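Local coordinates for protein HI1317 (Haemophilus influenzae, PDB 1JOV) that probably interconverts the alpha and beta anomers of D-glucose 6-phosphate, as a member of the glucose-6-phosphate 1-epimerase family, at residues H150-I155 and V224-W229; N202-K207 and L245-A250; A68-V73 and K231-M236; Q41-K46 and L55-V60. All blocks are in the same frame, centred on the assembly; numbering follows the deposited sequence.

Contact 1: H150-I155 and V224-W229; sequences HTYFNI and VLWNPW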
loop_
_atom_site.group_PDB
_atom_site.type_symbol
_atom_site.label_atom_id
_atom_site.label_comp_id
_atom_site.label_asym_id
_atom_site.label_seq_id
_atom_site.Cartn_x
_atom_site.Cartn_y
_atom_site.Cartn_z
ATOM N N HIS A 150 -3.552 -1.364 -0.773
ATOM C CA HIS A 150 -4.134 -0.029 -0.813
ATOM C C HIS A 150 -3.115 1.114 -0.761
ATOM O O HIS A 150 -3.086 1.935 0.165
ATOM C CB HIS A 150 -5.091 -0.033 0.334
ATOM C CG HIS A 150 -6.087 1.119 0.445
ATOM N ND1 HIS A 150 -5.723 2.430 0.497
ATOM C CD2 HIS A 150 -7.441 1.079 0.536
ATOM C CE1 HIS A 150 -6.807 3.166 0.680
ATOM N NE2 HIS A 150 -7.836 2.366 0.705
ATOM N N THR A 151 -2.300 1.105 -1.780
ATOM C CA THR A 151 -1.098 1.970 -1.776
ATOM C C THR A 151 -1.401 3.488 -1.775
ATOM O O THR A 151 -2.118 3.992 -2.633
ATOM C CB THR A 151 -0.217 1.626 -3.008
ATOM O OG1 THR A 151 -0.072 0.187 -3.093
ATOM C CG2 THR A 151 1.264 2.313 -2.894
ATOM N N TYR A 152 -0.791 4.134 -0.781
ATOM C CA TYR A 152 -0.870 5.612 -0.691
ATOM C C TYR A 152 0.406 6.178 -1.201
ATOM O O TYR A 152 1.512 6.055 -0.582
ATOM C CB TYR A 152 -1.082 6.147 0.764
ATOM C CG TYR A 152 -2.315 5.809 1.466
ATOM C CD1 TYR A 152 -2.590 4.519 1.943
ATOM C CD2 TYR A 152 -3.184 6.824 1.829
ATOM C CE1 TYR A 152 -3.803 4.243 2.656
ATOM C CE2 TYR A 152 -4.352 6.563 2.510
ATOM C CZ TYR A 152 -4.658 5.307 2.958
ATOM O OH TYR A 152 -5.816 5.085 3.678
ATOM N N PHE A 153 0.272 6.839 -2.371
ATOM C CA PHE A 153 1.477 7.427 -2.993
ATOM C C PHE A 153 1.639 8.889 -2.561
ATOM O O PHE A 153 0.655 9.588 -2.316
ATOM C CB PHE A 153 1.418 7.375 -4.504
ATOM C CG PHE A 153 1.414 6.010 -5.019
ATOM C CD1 PHE A 153 2.591 5.311 -5.118
ATOM C CD2 PHE A 153 0.223 5.420 -5.364
ATOM C CE1 PHE A 153 2.572 3.952 -5.584
ATOM C CE2 PHE A 153 0.176 4.161 -5.776
ATOM C CZ PHE A 153 1.365 3.395 -5.961
ATOM N N ASN A 154 2.886 9.254 -2.281
ATOM C CA ASN A 154 3.252 10.569 -1.797
ATOM C C ASN A 154 3.447 11.493 -3.052
ATOM O O ASN A 154 4.289 11.198 -3.918
ATOM C CB ASN A 154 4.582 10.439 -1.018
ATOM C CG ASN A 154 5.016 11.736 -0.273
ATOM O OD1 ASN A 154 4.200 12.481 0.265
ATOM N ND2 ASN A 154 6.331 11.941 -0.197
ATOM N N ILE A 155 2.772 12.639 -3.056
ATOM C CA ILE A 155 2.892 13.529 -4.217
ATOM C C ILE A 155 3.020 14.987 -3.764
ATOM O O ILE A 155 2.605 15.311 -2.635
ATOM C CB ILE A 155 1.643 13.375 -5.093
ATOM C CG1 ILE A 155 0.404 13.542 -4.243
ATOM C CG2 ILE A 155 1.617 12.048 -5.858
ATOM C CD1 ILE A 155 -0.777 13.943 -4.914
ATOM N N VAL A 224 -8.301 0.462 -7.874
ATOM C CA VAL A 224 -9.141 1.444 -7.220
ATOM C C VAL A 224 -8.386 2.800 -7.153
ATOM O O VAL A 224 -7.231 2.893 -6.674
ATOM C CB VAL A 224 -9.510 0.942 -5.798
ATOM C CG1 VAL A 224 -10.353 1.954 -5.006
ATOM C CG2 VAL A 224 -10.279 -0.398 -5.831
ATOM N N LEU A 225 -8.992 3.864 -7.662
ATOM C CA LEU A 225 -8.304 5.153 -7.638
ATOM C C LEU A 225 -9.067 5.946 -6.625
ATOM O O LEU A 225 -10.291 6.038 -6.738
ATOM C CB LEU A 225 -8.396 5.812 -9.002
ATOM C CG LEU A 225 -7.688 7.163 -9.142
ATOM C CD1 LEU A 225 -6.185 7.042 -8.988
ATOM C CD2 LEU A 225 -8.049 7.704 -10.563
ATOM N N TRP A 226 -8.366 6.503 -5.610
ATOM C CA TRP A 226 -9.063 7.159 -4.486
ATOM C C TRP A 226 -8.333 8.372 -3.884
ATOM O O TRP A 226 -7.163 8.303 -3.597
ATOM C CB TRP A 226 -9.254 6.222 -3.318
ATOM C CG TRP A 226 -9.887 6.831 -2.107
ATOM C CD1 TRP A 226 -11.129 7.442 -2.015
ATOM C CD2 TRP A 226 -9.268 7.013 -0.815
ATOM N NE1 TRP A 226 -11.341 7.898 -0.740
ATOM C CE2 TRP A 226 -10.223 7.622 0.027
ATOM C CE3 TRP A 226 -8.027 6.616 -0.254
ATOM C CZ2 TRP A 226 -9.943 7.938 1.345
ATOM C CZ3 TRP A 226 -7.749 6.931 1.073
ATOM C CH2 TRP A 226 -8.703 7.547 1.876
ATOM N N ASN A 227 -9.071 9.481 -3.666
ATOM C CA ASN A 227 -8.579 10.706 -2.990
ATOM C C ASN A 227 -9.809 11.285 -2.308
ATOM O O ASN A 227 -10.818 11.507 -2.965
ATOM C CB ASN A 227 -7.883 11.687 -3.966
ATOM C CG ASN A 227 -7.262 12.912 -3.226
ATOM O OD1 ASN A 227 -8.013 13.716 -2.629
ATOM N ND2 ASN A 227 -5.922 12.979 -3.155
ATOM N N PRO A 228 -9.787 11.405 -0.999
ATOM C CA PRO A 228 -10.975 11.778 -0.246
ATOM C C PRO A 228 -11.312 13.283 -0.442
ATOM O O PRO A 228 -12.412 13.732 -0.083
ATOM C CB PRO A 228 -10.553 11.525 1.211
ATOM C CG PRO A 228 -9.070 11.702 1.217
ATOM C CD PRO A 228 -8.622 11.237 -0.121
ATOM N N TRP A 229 -10.348 14.023 -0.926
ATOM C CA TRP A 229 -10.528 15.435 -1.250
ATOM C C TRP A 229 -11.012 16.153 0.031
ATOM O O TRP A 229 -10.273 16.232 1.013
ATOM C CB TRP A 229 -11.437 15.578 -2.496
ATOM C CG TRP A 229 -11.453 16.955 -3.101
ATOM C CD1 TRP A 229 -12.384 17.926 -2.852
ATOM C CD2 TRP A 229 -10.513 17.519 -4.028
ATOM N NE1 TRP A 229 -12.090 19.067 -3.556
ATOM C CE2 TRP A 229 -10.968 18.834 -4.318
ATOM C CE3 TRP A 229 -9.342 17.045 -4.667
ATOM C CZ2 TRP A 229 -10.277 19.692 -5.117
ATOM C CZ3 TRP A 229 -8.676 17.905 -5.533
ATOM C CH2 TRP A 229 -9.150 19.220 -5.732
#

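Contact 2: N202-K207 and L245-A250; sequences NQILDK and LCLETA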
loop_
_atom_site.group_PDB
_atom_site.type_symbol
_atom_site.label_atom_id
_atom_site.label_comp_id
_atom_site.label_asym_id
_atom_site.label_seq_id
_atom_site.Cartn_x
_atom_site.Cartn_y
_atom_site.Cartn_z
ATOM N N ASN A 202 0.131 1.215 -15.068
ATOM C CA ASN A 202 -0.421 2.558 -15.006
ATOM C C ASN A 202 0.634 3.366 -14.295
ATOM O O ASN A 202 1.515 2.802 -13.657
ATOM C CB ASN A 202 -1.772 2.616 -14.316
ATOM C CG ASN A 202 -1.858 1.621 -13.186
ATOM O OD1 ASN A 202 -1.072 1.664 -12.248
ATOM N ND2 ASN A 202 -2.842 0.720 -13.280
ATOM N N GLN A 203 0.549 4.672 -14.411
ATOM C CA GLN A 203 1.621 5.457 -13.799
ATOM C C GLN A 203 1.097 6.770 -13.280
ATOM O O GLN A 203 0.005 7.196 -13.639
ATOM C CB GLN A 203 2.886 5.528 -14.673
ATOM C CG GLN A 203 2.748 5.987 -16.071
ATOM C CD GLN A 203 2.243 4.914 -17.018
ATOM O OE1 GLN A 203 2.634 3.728 -16.947
ATOM N NE2 GLN A 203 1.366 5.320 -17.912
ATOM N N ILE A 204 1.795 7.378 -12.333
ATOM C CA ILE A 204 1.290 8.573 -11.752
ATOM C C ILE A 204 2.294 9.660 -12.004
ATOM O O ILE A 204 3.412 9.625 -11.519
ATOM C CB ILE A 204 1.193 8.356 -10.246
ATOM C CG1 ILE A 204 0.067 7.378 -9.895
ATOM C CG2 ILE A 204 1.005 9.675 -9.592
ATOM C CD1 ILE A 204 -0.012 7.040 -8.283
ATOM N N LEU A 205 1.877 10.599 -12.822
ATOM C CA LEU A 205 2.707 11.713 -13.180
ATOM C C LEU A 205 2.547 12.813 -12.165
ATOM O O LEU A 205 1.428 13.281 -11.922
ATOM C CB LEU A 205 2.347 12.206 -14.575
ATOM C CG LEU A 205 3.169 13.348 -15.162
ATOM C CD1 LEU A 205 4.649 13.103 -14.932
ATOM C CD2 LEU A 205 2.879 13.495 -16.648
ATOM N N ASP A 206 3.663 13.220 -11.578
ATOM C CA ASP A 206 3.690 14.278 -10.586
ATOM C C ASP A 206 4.627 15.416 -11.078
ATOM O O ASP A 206 5.865 15.213 -11.261
ATOM C CB ASP A 206 4.109 13.721 -9.206
ATOM C CG ASP A 206 4.027 14.730 -8.104
ATOM O OD1 ASP A 206 3.783 15.924 -8.373
ATOM O OD2 ASP A 206 4.179 14.414 -6.893
ATOM N N LYS A 207 4.005 16.572 -11.333
ATOM C CA LYS A 207 4.658 17.752 -11.909
ATOM C C LYS A 207 4.916 18.728 -10.731
ATOM O O LYS A 207 5.441 19.823 -10.917
ATOM C CB LYS A 207 3.722 18.415 -12.911
ATOM C CG LYS A 207 3.682 17.740 -14.277
ATOM C CD LYS A 207 2.541 18.283 -15.108
ATOM C CE LYS A 207 1.201 17.869 -14.508
ATOM N NZ LYS A 207 0.015 18.647 -14.988
ATOM N N LEU A 245 -2.314 10.189 -3.066
ATOM C CA LEU A 245 -3.261 9.610 -3.982
ATOM C C LEU A 245 -3.120 8.082 -3.854
ATOM O O LEU A 245 -2.008 7.542 -3.931
ATOM C CB LEU A 245 -2.977 10.034 -5.394
ATOM C CG LEU A 245 -3.849 9.474 -6.511
ATOM C CD1 LEU A 245 -5.298 9.824 -6.148
ATOM C CD2 LEU A 245 -3.445 10.072 -7.873
ATOM N N CYS A 246 -4.256 7.429 -3.726
ATOM C CA CYS A 246 -4.249 5.944 -3.746
ATOM C C CYS A 246 -4.566 5.349 -5.114
ATOM O O CYS A 246 -5.580 5.690 -5.729
ATOM C CB CYS A 246 -5.249 5.437 -2.736
ATOM S SG CYS A 246 -4.715 5.689 -1.018
ATOM N N LEU A 247 -3.703 4.430 -5.567
ATOM C CA LEU A 247 -3.887 3.644 -6.793
ATOM C C LEU A 247 -3.698 2.194 -6.282
ATOM O O LEU A 247 -2.563 1.717 -6.171
ATOM C CB LEU A 247 -2.943 4.016 -7.924
ATOM C CG LEU A 247 -3.571 3.664 -9.271
ATOM C CD1 LEU A 247 -2.823 4.322 -10.418
ATOM C CD2 LEU A 247 -3.615 2.152 -9.477
ATOM N N GLU A 248 -4.787 1.570 -5.920
ATOM C CA GLU A 248 -4.814 0.279 -5.286
ATOM C C GLU A 248 -4.809 -0.929 -6.228
ATOM O O GLU A 248 -5.604 -0.999 -7.180
ATOM C CB GLU A 248 -6.061 0.156 -4.428
ATOM C CG GLU A 248 -6.294 1.340 -3.513
ATOM C CD GLU A 248 -7.636 1.349 -2.799
ATOM O OE1 GLU A 248 -8.232 0.276 -2.655
ATOM O OE2 GLU A 248 -8.086 2.437 -2.376
ATOM N N THR A 249 -3.926 -1.895 -5.979
ATOM C CA THR A 249 -3.824 -3.171 -6.719
ATOM C C THR A 249 -4.887 -4.101 -6.121
ATOM O O THR A 249 -4.785 -4.392 -4.916
ATOM C CB THR A 249 -2.462 -3.775 -6.516
ATOM O OG1 THR A 249 -1.438 -2.814 -6.839
ATOM C CG2 THR A 249 -2.297 -4.999 -7.404
ATOM N N ALA A 250 -5.896 -4.580 -6.854
ATOM C CA ALA A 250 -6.973 -5.241 -6.153
ATOM C C ALA A 250 -7.603 -6.473 -6.823
ATOM O O ALA A 250 -7.520 -6.613 -8.015
ATOM C CB ALA A 250 -8.125 -4.298 -5.912
#

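Contact 3: A68-V73 and K231-M236; sequences AIRGGV and KKTSGM. With SO4 (sulfate ion), chain B.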
loop_
_atom_site.group_PDB
_atom_site.type_symbol
_atom_site.label_atom_id
_atom_site.label_comp_id
_atom_site.label_asym_id
_atom_site.label_seq_id
_atom_site.Cartn_x
_atom_site.Cartn_y
_atom_site.Cartn_z
ATOM N N ALA A 68 -5.872 0.746 12.337
ATOM C CA ALA A 68 -5.253 0.691 11.006
ATOM C C ALA A 68 -4.446 1.914 10.800
ATOM O O ALA A 68 -4.888 3.025 11.145
ATOM C CB ALA A 68 -6.280 0.531 9.905
ATOM N N ILE A 69 -3.225 1.761 10.299
ATOM C CA ILE A 69 -2.364 2.873 10.022
ATOM C C ILE A 69 -2.759 3.539 8.720
ATOM O O ILE A 69 -2.979 2.876 7.705
ATOM C CB ILE A 69 -0.864 2.386 9.937
ATOM C CG1 ILE A 69 -0.392 1.865 11.316
ATOM C CG2 ILE A 69 0.139 3.420 9.356
ATOM C CD1 ILE A 69 0.860 0.915 11.209
ATOM N N ARG A 70 -2.851 4.880 8.715
ATOM C CA ARG A 70 -3.299 5.677 7.608
ATOM C C ARG A 70 -2.139 6.055 6.730
ATOM O O ARG A 70 -1.393 7.054 6.930
ATOM C CB ARG A 70 -4.008 6.981 8.133
ATOM C CG ARG A 70 -4.484 7.834 7.038
ATOM C CD ARG A 70 -5.640 7.257 6.139
ATOM N NE ARG A 70 -6.914 7.144 6.853
ATOM C CZ ARG A 70 -7.957 6.442 6.480
ATOM N NH1 ARG A 70 -7.951 5.843 5.285
ATOM N NH2 ARG A 70 -9.076 6.389 7.245
ATOM N N GLY A 71 -1.906 5.262 5.685
ATOM C CA GLY A 71 -0.779 5.534 4.788
ATOM C C GLY A 71 0.017 4.315 4.380
ATOM O O GLY A 71 -0.275 3.222 4.855
ATOM N N GLY A 72 1.024 4.421 3.532
ATOM C CA GLY A 72 1.771 3.214 3.197
ATOM C C GLY A 72 0.975 2.227 2.330
ATOM O O GLY A 72 0.242 2.639 1.423
ATOM N N VAL A 73 1.119 0.914 2.604
ATOM C CA VAL A 73 0.405 -0.053 1.776
ATOM C C VAL A 73 -0.348 -1.011 2.652
ATOM O O VAL A 73 0.040 -2.090 2.957
ATOM C CB VAL A 73 1.430 -0.863 0.900
ATOM C CG1 VAL A 73 0.632 -1.745 -0.039
ATOM C CG2 VAL A 73 2.306 0.099 0.169
ATOM N N LYS A 231 -13.643 15.299 2.197
ATOM C CA LYS A 231 -14.316 14.507 3.247
ATOM C C LYS A 231 -13.418 14.352 4.425
ATOM O O LYS A 231 -12.219 14.089 4.299
ATOM C CB LYS A 231 -14.657 13.094 2.793
ATOM C CG LYS A 231 -15.714 12.997 1.709
ATOM C CD LYS A 231 -15.908 11.564 1.252
ATOM C CE LYS A 231 -17.165 10.962 1.845
ATOM N NZ LYS A 231 -17.345 9.543 1.432
ATOM N N LYS A 232 -13.992 14.524 5.598
ATOM C CA LYS A 232 -13.182 14.324 6.778
ATOM C C LYS A 232 -12.885 12.810 6.748
ATOM O O LYS A 232 -13.750 12.021 6.386
ATOM C CB LYS A 232 -13.941 14.756 8.008
ATOM C CG LYS A 232 -13.596 14.110 9.320
ATOM C CD LYS A 232 -14.655 14.588 10.343
ATOM C CE LYS A 232 -14.076 14.886 11.731
ATOM N NZ LYS A 232 -14.917 15.866 12.500
ATOM N N THR A 233 -11.677 12.458 7.093
ATOM C CA THR A 233 -11.271 11.062 6.966
ATOM C C THR A 233 -10.474 10.766 8.222
ATOM O O THR A 233 -9.527 11.479 8.551
ATOM C CB THR A 233 -10.381 10.861 5.749
ATOM O OG1 THR A 233 -10.979 11.479 4.606
ATOM C CG2 THR A 233 -10.184 9.368 5.483
ATOM N N SER A 234 -10.859 9.713 8.938
ATOM C CA SER A 234 -10.221 9.379 10.228
ATOM C C SER A 234 -8.733 9.149 10.001
ATOM O O SER A 234 -8.327 8.585 8.974
ATOM C CB SER A 234 -10.854 8.154 10.885
ATOM O OG SER A 234 -10.612 6.989 10.116
ATOM N N GLY A 235 -7.937 9.655 10.928
ATOM C CA GLY A 235 -6.494 9.648 10.819
ATOM C C GLY A 235 -5.837 10.554 9.772
ATOM O O GLY A 235 -4.609 10.474 9.677
ATOM N N MET A 236 -6.593 11.439 9.083
ATOM C CA MET A 236 -6.092 12.386 8.093
ATOM C C MET A 236 -6.383 13.761 8.613
ATOM O O MET A 236 -7.447 13.981 9.231
ATOM C CB MET A 236 -6.720 12.228 6.754
ATOM C CG MET A 236 -6.377 10.923 6.030
ATOM S SD MET A 236 -6.908 10.756 4.437
ATOM C CE MET A 236 -6.038 11.832 3.410
HETATM S S SO4 B . -10.642 3.269 6.610
HETATM O O1 SO4 B . -9.224 3.124 6.344
HETATM O O2 SO4 B . -11.306 2.738 5.458
HETATM O O3 SO4 B . -11.030 4.680 6.831
HETATM O O4 SO4 B . -10.969 2.595 7.838
#

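Contact 4: Q41-K46 and L55-V60; sequences QLISWK and LWLSEV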
loop_
_atom_site.group_PDB
_atom_site.type_symbol
_atom_site.label_atom_id
_atom_site.label_comp_id
_atom_site.label_asym_id
_atom_site.label_seq_id
_atom_site.Cartn_x
_atom_site.Cartn_y
_atom_site.Cartn_z
ATOM N N GLN A 41 2.801 -3.815 7.089
ATOM C CA GLN A 41 2.463 -2.674 6.292
ATOM C C GLN A 41 3.632 -1.780 5.914
ATOM O O GLN A 41 4.244 -1.133 6.774
ATOM C CB GLN A 41 1.373 -1.855 6.985
ATOM C CG GLN A 41 0.755 -0.810 6.169
ATOM C CD GLN A 41 -0.525 -0.311 6.839
ATOM O OE1 GLN A 41 -1.247 -1.046 7.506
ATOM N NE2 GLN A 41 -0.830 0.986 6.539
ATOM N N LEU A 42 4.120 -1.870 4.682
ATOM C CA LEU A 42 5.169 -0.924 4.256
ATOM C C LEU A 42 4.649 0.545 4.416
ATOM O O LEU A 42 3.550 0.873 3.898
ATOM C CB LEU A 42 5.409 -1.223 2.770
ATOM C CG LEU A 42 6.526 -0.378 2.120
ATOM C CD1 LEU A 42 7.972 -0.474 2.724
ATOM C CD2 LEU A 42 6.568 -0.747 0.611
ATOM N N ILE A 43 5.289 1.327 5.287
ATOM C CA ILE A 43 4.892 2.728 5.401
ATOM C C ILE A 43 5.799 3.815 4.868
ATOM O O ILE A 43 5.390 4.992 4.838
ATOM C CB ILE A 43 4.529 2.989 6.900
ATOM C CG1 ILE A 43 5.667 2.550 7.817
ATOM C CG2 ILE A 43 3.260 2.173 7.178
ATOM C CD1 ILE A 43 5.538 3.087 9.263
ATOM N N SER A 44 7.001 3.415 4.454
ATOM C CA SER A 44 7.932 4.393 3.858
ATOM C C SER A 44 8.858 3.636 2.896
ATOM O O SER A 44 9.261 2.507 3.171
ATOM C CB SER A 44 8.793 4.990 4.957
ATOM O OG SER A 44 9.845 5.830 4.442
ATOM N N TRP A 45 9.125 4.255 1.793
ATOM C CA TRP A 45 10.097 3.658 0.866
ATOM C C TRP A 45 10.768 4.784 0.093
ATOM O O TRP A 45 10.101 5.499 -0.641
ATOM C CB TRP A 45 9.502 2.545 -0.052
ATOM C CG TRP A 45 10.489 2.126 -1.080
ATOM C CD1 TRP A 45 11.744 1.610 -0.882
ATOM C CD2 TRP A 45 10.302 2.195 -2.504
ATOM N NE1 TRP A 45 12.331 1.316 -2.094
ATOM C CE2 TRP A 45 11.506 1.772 -3.099
ATOM C CE3 TRP A 45 9.276 2.650 -3.328
ATOM C CZ2 TRP A 45 11.647 1.687 -4.481
ATOM C CZ3 TRP A 45 9.430 2.599 -4.716
ATOM C CH2 TRP A 45 10.631 2.166 -5.255
ATOM N N LYS A 46 12.065 4.962 0.282
ATOM C CA LYS A 46 12.733 6.056 -0.443
ATOM C C LYS A 46 13.926 5.401 -1.134
ATOM O O LYS A 46 14.952 5.084 -0.516
ATOM C CB LYS A 46 13.136 7.134 0.538
ATOM C CG LYS A 46 13.451 8.490 -0.086
ATOM C CD LYS A 46 13.709 9.522 1.062
ATOM C CE LYS A 46 14.215 10.858 0.541
ATOM N NZ LYS A 46 14.506 11.839 1.648
ATOM N N LEU A 55 6.077 6.753 -0.622
ATOM C CA LEU A 55 4.790 6.501 -0.012
ATOM C C LEU A 55 4.360 7.626 0.953
ATOM O O LEU A 55 5.222 8.308 1.569
ATOM C CB LEU A 55 4.888 5.214 0.786
ATOM C CG LEU A 55 5.175 3.999 -0.102
ATOM C CD1 LEU A 55 5.365 2.815 0.803
ATOM C CD2 LEU A 55 4.014 3.705 -1.041
ATOM N N TRP A 56 3.082 7.783 1.106
ATOM C CA TRP A 56 2.619 8.776 2.050
ATOM C C TRP A 56 2.142 8.146 3.330
ATOM O O TRP A 56 1.483 7.058 3.346
ATOM C CB TRP A 56 1.468 9.561 1.373
ATOM C CG TRP A 56 0.742 10.556 2.228
ATOM C CD1 TRP A 56 1.012 11.952 2.269
ATOM C CD2 TRP A 56 -0.447 10.364 2.973
ATOM N NE1 TRP A 56 0.134 12.564 3.120
ATOM C CE2 TRP A 56 -0.789 11.635 3.552
ATOM C CE3 TRP A 56 -1.207 9.258 3.313
ATOM C CZ2 TRP A 56 -1.874 11.789 4.400
ATOM C CZ3 TRP A 56 -2.280 9.388 4.189
ATOM C CH2 TRP A 56 -2.638 10.673 4.688
ATOM N N LEU A 57 2.443 8.826 4.430
ATOM C CA LEU A 57 2.035 8.378 5.768
ATOM C C LEU A 57 1.424 9.611 6.439
ATOM O O LEU A 57 2.062 10.672 6.404
ATOM C CB LEU A 57 3.200 7.919 6.625
ATOM C CG LEU A 57 2.898 7.532 8.049
ATOM C CD1 LEU A 57 1.917 6.306 8.071
ATOM C CD2 LEU A 57 4.233 7.125 8.700
ATOM N N SER A 58 0.232 9.463 7.014
ATOM C CA SER A 58 -0.444 10.617 7.682
ATOM C C SER A 58 0.428 11.256 8.743
ATOM O O SER A 58 1.072 10.568 9.557
ATOM C CB SER A 58 -1.701 10.152 8.379
ATOM O OG SER A 58 -2.207 11.229 9.159
ATOM N N GLU A 59 0.502 12.595 8.665
ATOM C CA GLU A 59 1.323 13.345 9.611
ATOM C C GLU A 59 0.724 13.313 11.015
ATOM O O GLU A 59 1.398 13.632 12.007
ATOM C CB GLU A 59 1.672 14.761 9.108
ATOM C CG GLU A 59 0.534 15.761 9.192
ATOM C CD GLU A 59 -0.455 15.707 8.042
ATOM O OE1 GLU A 59 -0.469 14.724 7.255
ATOM O OE2 GLU A 59 -1.267 16.656 7.935
ATOM N N VAL A 60 -0.501 12.835 11.078
ATOM C CA VAL A 60 -1.115 12.660 12.376
ATOM C C VAL A 60 -1.349 11.202 12.739
ATOM O O VAL A 60 -2.152 10.906 13.603
ATOM C CB VAL A 60 -2.413 13.471 12.455
ATOM C CG1 VAL A 60 -2.121 14.955 12.435
ATOM C CG2 VAL A 60 -3.328 13.088 11.309
#

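Contact 1: H150-I155 and V224-W229
Trp226 holds CG trans to its backbone N (chi1 177°), which swings the six-membered part of the indole across to His150 and Tyr152. Tyr152 is set the other way, with CG beside its own N (chi1 -64°), and the far half of its phenol ring reaches the same indole. The touching atoms are few. CE1 of His150 lies 3.8 Å from CE3 of Trp226, and the tryptophan carbons arrive at the edge of the imidazole, near its plane. The two rings are neither stacked nor edge-to-face: their centroids are 5.7 Å apart and their planes meet at 72°. Tyr152 places CE2 3.7 Å from CZ3 of Trp226, at the indole edge, and its OH comes equally near that carbon. These rings span two strands, 145-154 and 222-227, that are not neighbours in their antiparallel sheet; strand 244-251 runs between them, and Cys246 on it touches all three rings. The sheet belongs to the galactose mutarotase-like beta fold, and His150 is a predicted active-site residue, packed against the other one, Glu248. The phenol oxygen of Tyr152 is hydrogen-bonded to NH1 of Arg70. CD of Pro228 stands 3.8 Å above one indole face, toward its rim. At the strand's end, an Asx turn closes where Trp229 N donates to Asn227 OD1 over 2.9 Å.

Contact 2: N202-K207 and L245-A250
Leu247 presses both its methyls against the side-chain amide of Asn202, and this is the closer half of the contact. CD1 of Leu247 stands 3.7 Å from OD1 of Asn202, while CD2 of Leu247 is 3.8 Å from the same oxygen. The amide gets there because Asn202 CG sits between its backbone N and carbonyl carbon (chi1 35°). Beside this pair the packing is more open. CD1 of Ile204 comes no closer than 4.2 Å to CB of Leu247, and CD2 of Leu245 remains 4.6 Å from that Ile204 methyl. The CA atoms of Ile204 and Leu247 are 8.7 Å apart, a separation expected of facing sheets and too wide for paired strands. Strand 201-206 belongs to one antiparallel sheet and strand 244-251 to another, so the contact lies in the interior of a beta sandwich. Gln203, alternating with Asn202 and Ile204, starts its side chain away from Leu247 and is partly exposed; Lys207 is the exposed end of the segment. On the other strand Glu248, a predicted active-site residue, follows Leu247 and packs against His150. The amide oxygen amid these methyls has a polar partner: OD1 of Asn202 is hydrogen-bonded to NE2 of His217, whose ND1 is hydrogen-bonded to Thr249 OG1. Since a carbonyl oxygen can only accept, the chain is consistent with a proton on NE2 of that imidazole.

Contact 3: A68-V73 and K231-M236
A type II beta turn, Thr233 to Met236, presents the carbonyl of Ser234 to Arg70, and its own closing bond runs from Met236 N to Thr233 O over 3.0 Å. Arg70 grips that carbonyl side-on with two nitrogens. NE lies 2.9 Å from Ser234 O and approaches nearly in line with its C=O bond, whereas NH2, at the same distance from this oxygen, comes from a more oblique direction. Bends at chi2 (66°) and chi3 (68°) curl the arginine back to the turn. NH2 also makes a weak bond to OG of Ser234, 3.3 Å long. Two loops of the mutarotase-like fold are thereby joined, one leading into strand 75-76 and one between strands 222-227 and 244-251. Gly235 occupies the third position of the turn, where the positive phi (70°) suits glycine. Thr233 lays its methyl CG2 over one guanidinium face, 3.6 Å from NH2 of Arg70. Met236 crosses the arginine chain at roughly a right angle, its CG 3.7 Å from Arg70 CD. A sulfate, probably from the crystallisation liquor, sits at the guanidinium edge: NH2 of Arg70 donates to its O3 over 2.6 Å. Arg92 NH1 binds the same ion, an arrangement consistent with a site for the sugar phosphate.

Contact 4: Q41-K46 and L55-V60
Trp45 meets Leu55 through CB and backbone N, while its indole leads away to meet the ring of Phe129 with planes at about 45°. The second indole, of Trp56, also turns from the facing strand, and one of its faces is overlain by the backbone N of Ser58. What fills the contact is therefore aliphatic. Leu55 points CD1 into the strand, 3.6 Å from CG of Leu42, the two side chains crossing at about a right angle. The same methyl, Leu55 CD1, is 3.8 Å from Leu42 CD2 and 4.2 Å from Trp45 CB, so both residues meet it. Its CG lies beside the backbone N (chi1 -64°), and chi2 (175°) extends CD1 away from CA, carrying it to the strand. Further along, Leu57 CD2 approaches Ile43 CD1 at 4.3 Å, a looser and less buried meeting. OD1 of Asp53 accepts hydrogen bonds from both Trp45 N and Leu55 N, linking the two segments. Ile43 and Ser44 together face Lys34 as a classic beta bulge. Strand 41-47 is outermost in its antiparallel sheet, beside 31-36; residues 55-57 lie against it before the chain moves off, Leu55 reaching Thr151 on strand 145-154 and Leu42 resting on strand 133-139.

Contact 4 closes first along the chain; contact 3 then spans 68-236 and encloses both segments of contact 1, while contact 2 alternates with contacts 1 and 3. Contacts 1 and 2 have centres about 7 Å apart and meet in the sheet where strand 244-251 separates 145-154 from 222-227, while 201-206 of contact 2 lies in the facing sheet; Val224 O to Glu248 N (2.9 Å) is one of the rungs. Contacts 3 and 4, about 11 Å apart between centres, join where Ser58 OG meets Gly235 O, and Gly72 ties contact 3 to Tyr152. The centres of contacts 2 and 3 are about 17 Å apart. The predicted catalytic pair lies between the sandwich interior and the loops whose Arg70 holds a sulfate.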